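ABC transporter, substrate-binding protein (Clostridium perfringens, PDB 4EDP) probably binds a solute outside the cell membrane and delivers it to an ABC transporter for import. Local coordinates at residues Lys36-Val48 and Asn84-Phe96. Sequence-based numbering, arbitrary orientation.
Sequences KLVVSTWGLNEDV and NSQIDITYLAESF. With ACT (acetate ion), chain F; ACT (acetate ion), chain E.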
loop_
_atom_site.group_PDB
_atom_site.type_symbol
_atom_site.label_atom_id
_atom_site.label_comp_id
_atom_site.label_asym_id
_atom_site.label_seq_id
_atom_site.Cartn_x
_atom_site.Cartn_y
_atom_site.Cartn_z
ATOM N N LYS A 36 -18.852 12.487 19.936
ATOM C CA LYS A 36 -18.473 11.067 19.652
ATOM C C LYS A 36 -18.051 10.865 18.198
ATOM O O LYS A 36 -18.782 11.231 17.269
ATOM C CB LYS A 36 -19.654 10.163 20.002
ATOM C CG LYS A 36 -19.489 8.684 19.723
ATOM C CD LYS A 36 -20.734 7.954 20.245
ATOM C CE LYS A 36 -20.779 6.490 19.840
ATOM N NZ LYS A 36 -19.625 5.716 20.367
ATOM N N LEU A 37 -16.866 10.298 18.001
ATOM C CA LEU A 37 -16.368 10.043 16.657
ATOM C C LEU A 37 -16.213 8.542 16.483
ATOM O O LEU A 37 -15.449 7.910 17.216
ATOM C CB LEU A 37 -15.033 10.756 16.445
ATOM C CG LEU A 37 -14.488 10.831 15.021
ATOM C CD1 LEU A 37 -15.408 11.694 14.149
ATOM C CD2 LEU A 37 -13.072 11.401 15.024
ATOM N N VAL A 38 -16.937 7.975 15.519
ATOM C CA VAL A 38 -16.877 6.541 15.237
ATOM C C VAL A 38 -15.898 6.291 14.093
ATOM O O VAL A 38 -16.079 6.812 12.988
ATOM C CB VAL A 38 -18.270 5.972 14.869
ATOM C CG1 VAL A 38 -18.167 4.488 14.538
ATOM C CG2 VAL A 38 -19.258 6.214 16.011
ATOM N N VAL A 39 -14.865 5.500 14.365
ATOM C CA VAL A 39 -13.824 5.230 13.378
ATOM C C VAL A 39 -13.794 3.776 12.896
ATOM O O VAL A 39 -13.655 2.854 13.700
ATOM C CB VAL A 39 -12.439 5.545 13.981
ATOM C CG1 VAL A 39 -11.338 5.211 12.983
ATOM C CG2 VAL A 39 -12.360 7.002 14.452
ATOM N N SER A 40 -13.939 3.575 11.589
ATOM C CA SER A 40 -13.853 2.238 10.995
ATOM C C SER A 40 -12.385 1.996 10.640
ATOM O O SER A 40 -11.825 2.714 9.802
ATOM C CB SER A 40 -14.731 2.150 9.755
ATOM O OG SER A 40 -14.568 0.913 9.088
ATOM N N THR A 41 -11.763 0.989 11.256
ATOM C CA THR A 41 -10.353 0.709 11.014
ATOM C C THR A 41 -9.999 -0.740 11.361
ATOM O O THR A 41 -10.834 -1.485 11.873
ATOM C CB THR A 41 -9.457 1.677 11.824
ATOM O OG1 THR A 41 -8.099 1.612 11.356
ATOM C CG2 THR A 41 -9.528 1.366 13.322
ATOM N N TRP A 42 -8.766 -1.138 11.068
ATOM C CA TRP A 42 -8.305 -2.505 11.342
ATOM C C TRP A 42 -8.128 -2.763 12.830
ATOM O O TRP A 42 -8.421 -3.860 13.321
ATOM C CB TRP A 42 -6.967 -2.775 10.643
ATOM C CG TRP A 42 -7.011 -2.564 9.159
ATOM C CD1 TRP A 42 -7.405 -3.465 8.214
ATOM C CD2 TRP A 42 -6.646 -1.373 8.450
ATOM N NE1 TRP A 42 -7.321 -2.904 6.963
ATOM C CE2 TRP A 42 -6.848 -1.624 7.083
ATOM C CE3 TRP A 42 -6.171 -0.122 8.842
ATOM C CZ2 TRP A 42 -6.589 -0.665 6.100
ATOM C CZ3 TRP A 42 -5.903 0.829 7.857
ATOM C CH2 TRP A 42 -6.122 0.551 6.514
ATOM N N GLY A 43 -7.638 -1.767 13.554
ATOM C CA GLY A 43 -7.411 -1.932 14.982
ATOM C C GLY A 43 -6.293 -2.920 15.282
ATOM O O GLY A 43 -6.390 -3.729 16.214
ATOM N N LEU A 44 -5.239 -2.881 14.468
ATOM C CA LEU A 44 -4.077 -3.735 14.679
ATOM C C LEU A 44 -3.232 -3.041 15.732
ATOM O O LEU A 44 -3.104 -1.823 15.702
ATOM C CB LEU A 44 -3.277 -3.879 13.387
ATOM C CG LEU A 44 -3.992 -4.554 12.214
ATOM C CD1 LEU A 44 -3.150 -4.444 10.932
ATOM C CD2 LEU A 44 -4.319 -6.008 12.552
ATOM N N ASN A 45 -2.648 -3.795 16.658
ATOM C CA ASN A 45 -1.856 -3.186 17.719
ATOM C C ASN A 45 -2.744 -2.133 18.370
ATOM O O ASN A 45 -2.305 -1.007 18.631
ATOM C CB ASN A 45 -0.617 -2.503 17.148
ATOM C CG ASN A 45 0.193 -3.408 16.251
ATOM O OD1 ASN A 45 0.209 -4.630 16.417
ATOM N ND2 ASN A 45 0.897 -2.804 15.299
ATOM N N GLU A 46 -3.994 -2.522 18.621
ATOM C CA GLU A 46 -5.033 -1.642 19.164
ATOM C C GLU A 46 -4.606 -0.772 20.354
ATOM O O GLU A 46 -4.893 0.425 20.367
ATOM C CB GLU A 46 -6.280 -2.475 19.501
ATOM C CG GLU A 46 -7.538 -1.656 19.771
ATOM C CD GLU A 46 -8.801 -2.514 19.847
ATOM O OE1 GLU A 46 -9.916 -1.944 19.840
ATOM O OE2 GLU A 46 -8.680 -3.756 19.895
ATOM N N ASP A 47 -3.946 -1.353 21.354
ATOM C CA ASP A 47 -3.497 -0.553 22.497
ATOM C C ASP A 47 -2.570 0.578 22.067
ATOM O O ASP A 47 -2.758 1.724 22.461
ATOM C CB ASP A 47 -2.799 -1.403 23.568
ATOM C CG ASP A 47 -3.775 -2.212 24.410
ATOM O OD1 ASP A 47 -4.938 -2.387 23.983
ATOM O OD2 ASP A 47 -3.374 -2.675 25.504
ATOM N N VAL A 48 -1.569 0.252 21.257
ATOM C CA VAL A 48 -0.611 1.248 20.793
ATOM C C VAL A 48 -1.311 2.288 19.926
ATOM O O VAL A 48 -1.048 3.489 20.027
ATOM C CB VAL A 48 0.523 0.593 19.986
ATOM C CG1 VAL A 48 1.523 1.650 19.535
ATOM C CG2 VAL A 48 1.204 -0.479 20.813
ATOM N N ASN A 84 -28.105 2.907 7.289
ATOM C CA ASN A 84 -27.981 3.757 8.467
ATOM C C ASN A 84 -26.632 3.657 9.195
ATOM O O ASN A 84 -26.557 3.724 10.416
ATOM C CB ASN A 84 -29.132 3.392 9.409
ATOM C CG ASN A 84 -30.490 3.641 8.780
ATOM O OD1 ASN A 84 -30.709 4.679 8.166
ATOM N ND2 ASN A 84 -31.421 2.705 8.957
ATOM N N SER A 85 -25.559 3.507 8.439
ATOM C CA SER A 85 -24.226 3.412 9.019
ATOM C C SER A 85 -23.928 4.602 9.944
ATOM O O SER A 85 -24.251 5.734 9.614
ATOM C CB SER A 85 -23.191 3.340 7.894
ATOM O OG SER A 85 -21.885 3.242 8.422
ATOM N N GLN A 86 -23.326 4.341 11.108
ATOM C CA GLN A 86 -23.004 5.408 12.070
ATOM C C GLN A 86 -21.512 5.783 12.053
ATOM O O GLN A 86 -21.031 6.534 12.904
ATOM C CB GLN A 86 -23.386 4.976 13.476
ATOM C CG GLN A 86 -24.785 4.386 13.542
ATOM C CD GLN A 86 -25.329 4.309 14.941
ATOM O OE1 GLN A 86 -25.673 5.331 15.537
ATOM N NE2 GLN A 86 -25.492 3.091 15.448
ATOM N N ILE A 87 -20.792 5.249 11.081
ATOM C CA ILE A 87 -19.367 5.519 10.942
ATOM C C ILE A 87 -19.140 6.965 10.454
ATOM O O ILE A 87 -19.846 7.443 9.565
ATOM C CB ILE A 87 -18.727 4.496 9.975
ATOM C CG1 ILE A 87 -18.839 3.082 10.563
ATOM C CG2 ILE A 87 -17.264 4.835 9.702
ATOM C CD1 ILE A 87 -18.282 2.013 9.670
ATOM N N ASP A 88 -18.161 7.644 11.056
ATOM C CA ASP A 88 -17.791 9.025 10.701
ATOM C C ASP A 88 -16.578 9.042 9.752
ATOM O O ASP A 88 -16.554 9.742 8.733
ATOM C CB ASP A 88 -17.486 9.815 11.969
ATOM C CG ASP A 88 -18.723 10.023 12.841
ATOM O OD1 ASP A 88 -19.731 10.553 12.310
ATOM O OD2 ASP A 88 -18.676 9.706 14.055
ATOM N N ILE A 89 -15.552 8.298 10.111
ATOM C CA ILE A 89 -14.386 8.231 9.239
ATOM C C ILE A 89 -13.953 6.796 9.037
ATOM O O ILE A 89 -14.087 5.961 9.934
ATOM C CB ILE A 89 -13.207 9.074 9.704
ATOM C CG1 ILE A 89 -12.656 8.585 11.015
ATOM C CG2 ILE A 89 -13.577 10.565 9.770
ATOM C CD1 ILE A 89 -11.279 9.101 11.238
ATOM N N THR A 90 -13.403 6.539 7.856
ATOM C CA THR A 90 -13.024 5.206 7.453
ATOM C C THR A 90 -11.599 5.084 6.942
ATOM O O THR A 90 -11.191 5.793 6.010
ATOM C CB THR A 90 -13.974 4.746 6.328
ATOM O OG1 THR A 90 -15.334 4.745 6.811
ATOM C CG2 THR A 90 -13.608 3.354 5.815
ATOM N N TYR A 91 -10.853 4.188 7.571
ATOM C CA TYR A 91 -9.474 3.861 7.175
ATOM C C TYR A 91 -9.518 2.627 6.255
ATOM O O TYR A 91 -10.075 1.594 6.629
ATOM C CB TYR A 91 -8.612 3.489 8.391
ATOM C CG TYR A 91 -8.038 4.582 9.268
ATOM C CD1 TYR A 91 -8.810 5.254 10.198
ATOM C CD2 TYR A 91 -6.681 4.878 9.224
ATOM C CE1 TYR A 91 -8.248 6.227 11.035
ATOM C CE2 TYR A 91 -6.119 5.837 10.041
ATOM C CZ TYR A 91 -6.909 6.511 10.949
ATOM O OH TYR A 91 -6.347 7.449 11.769
ATOM N N LEU A 92 -8.944 2.728 5.057
ATOM C CA LEU A 92 -8.876 1.605 4.115
ATOM C C LEU A 92 -7.636 1.693 3.243
ATOM O O LEU A 92 -7.040 2.764 3.076
ATOM C CB LEU A 92 -10.079 1.602 3.141
ATOM C CG LEU A 92 -11.504 1.343 3.668
ATOM C CD1 LEU A 92 -12.571 1.758 2.639
ATOM C CD2 LEU A 92 -11.634 -0.119 4.071
ATOM N N ALA A 93 -7.239 0.547 2.702
ATOM C CA ALA A 93 -6.204 0.519 1.688
ATOM C C ALA A 93 -6.839 1.275 0.507
ATOM O O ALA A 93 -8.053 1.195 0.285
ATOM C CB ALA A 93 -5.859 -0.914 1.293
ATOM N N GLU A 94 -6.039 2.017 -0.249
ATOM C CA GLU A 94 -6.589 2.816 -1.350
ATOM C C GLU A 94 -7.473 2.008 -2.325
ATOM O O GLU A 94 -8.505 2.516 -2.791
ATOM C CB GLU A 94 -5.460 3.519 -2.125
ATOM C CG GLU A 94 -6.016 4.483 -3.152
ATOM C CD GLU A 94 -4.987 5.117 -4.056
ATOM O OE1 GLU A 94 -3.805 4.710 -4.022
ATOM O OE2 GLU A 94 -5.397 6.014 -4.828
ATOM N N SER A 95 -7.080 0.769 -2.638
ATOM C CA SER A 95 -7.853 -0.067 -3.582
ATOM C C SER A 95 -9.297 -0.229 -3.117
ATOM O O SER A 95 -10.217 -0.208 -3.933
ATOM C CB SER A 95 -7.225 -1.448 -3.780
ATOM O OG SER A 95 -7.268 -2.207 -2.590
ATOM N N PHE A 96 -9.484 -0.392 -1.813
ATOM C CA PHE A 96 -10.809 -0.525 -1.225
ATOM C C PHE A 96 -11.466 0.839 -1.080
ATOM O O PHE A 96 -12.672 0.969 -1.308
ATOM C CB PHE A 96 -10.741 -1.218 0.145
ATOM C CG PHE A 96 -10.418 -2.677 0.060
ATOM C CD1 PHE A 96 -11.431 -3.612 -0.082
ATOM C CD2 PHE A 96 -9.116 -3.123 0.118
ATOM C CE1 PHE A 96 -11.146 -4.964 -0.166
ATOM C CE2 PHE A 96 -8.832 -4.463 0.027
ATOM C CZ PHE A 96 -9.847 -5.386 -0.113
HETATM C C ACT F . -4.972 0.567 12.180
HETATM O O ACT F . -4.307 -0.491 12.249
HETATM O OXT ACT F . -6.154 0.502 12.601
HETATM C CH3 ACT F . -4.382 1.836 11.629
HETATM C C ACT E . -2.884 6.669 11.760
HETATM O O ACT E . -3.717 7.616 11.748
HETATM O OXT ACT E . -1.708 6.953 11.409
HETATM C CH3 ACT E . -3.248 5.274 12.178
#
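Strands 37-41 and 89-93 run parallel, their axes 4.8 Å apart and 15° askew, as neighbours in one sheet of the periplasmic-binding-protein fold; helix 72-81 lies on the chain that connects them. Ser40 N donates to Ile89 O, and Ser40 O takes Tyr91 N at 2.8 Å, so Ser40 is gripped through both its backbone polar groups. Val38 O accepts twice, from Asp88 N and, at 3.3 Å, from Ile89 N. Just before its strand, Asp88 replaces a main-chain acceptor with its carboxylate: OD2 offers its anti lone pair to Val38 N at 2.9 Å in a nearly straight bond (176°), while OD1 is held by Ser273 and Asn275. On the face packed against helix 276-286, Val39 and Ile89 lie side by side, CG2 to CG1, and Val39 CG1 meets the Tyr91 ring at CD1. On the other face, Ile87 CD1 presses on Ser40 CB at 3.6 Å. After Thr41, Trp42 has CG anti to its carbonyl carbon (chi1 -57°), which lays the ring back along 91-93, CZ3 against Tyr91 CB and Tyr91 O off one face toward the rim. OXT of one acetate, probably from the crystallisation liquor, accepts from Thr41 OG1 and Gly43 N; Tyr91 OH donates to O of another (2.6 Å), in its ring plane.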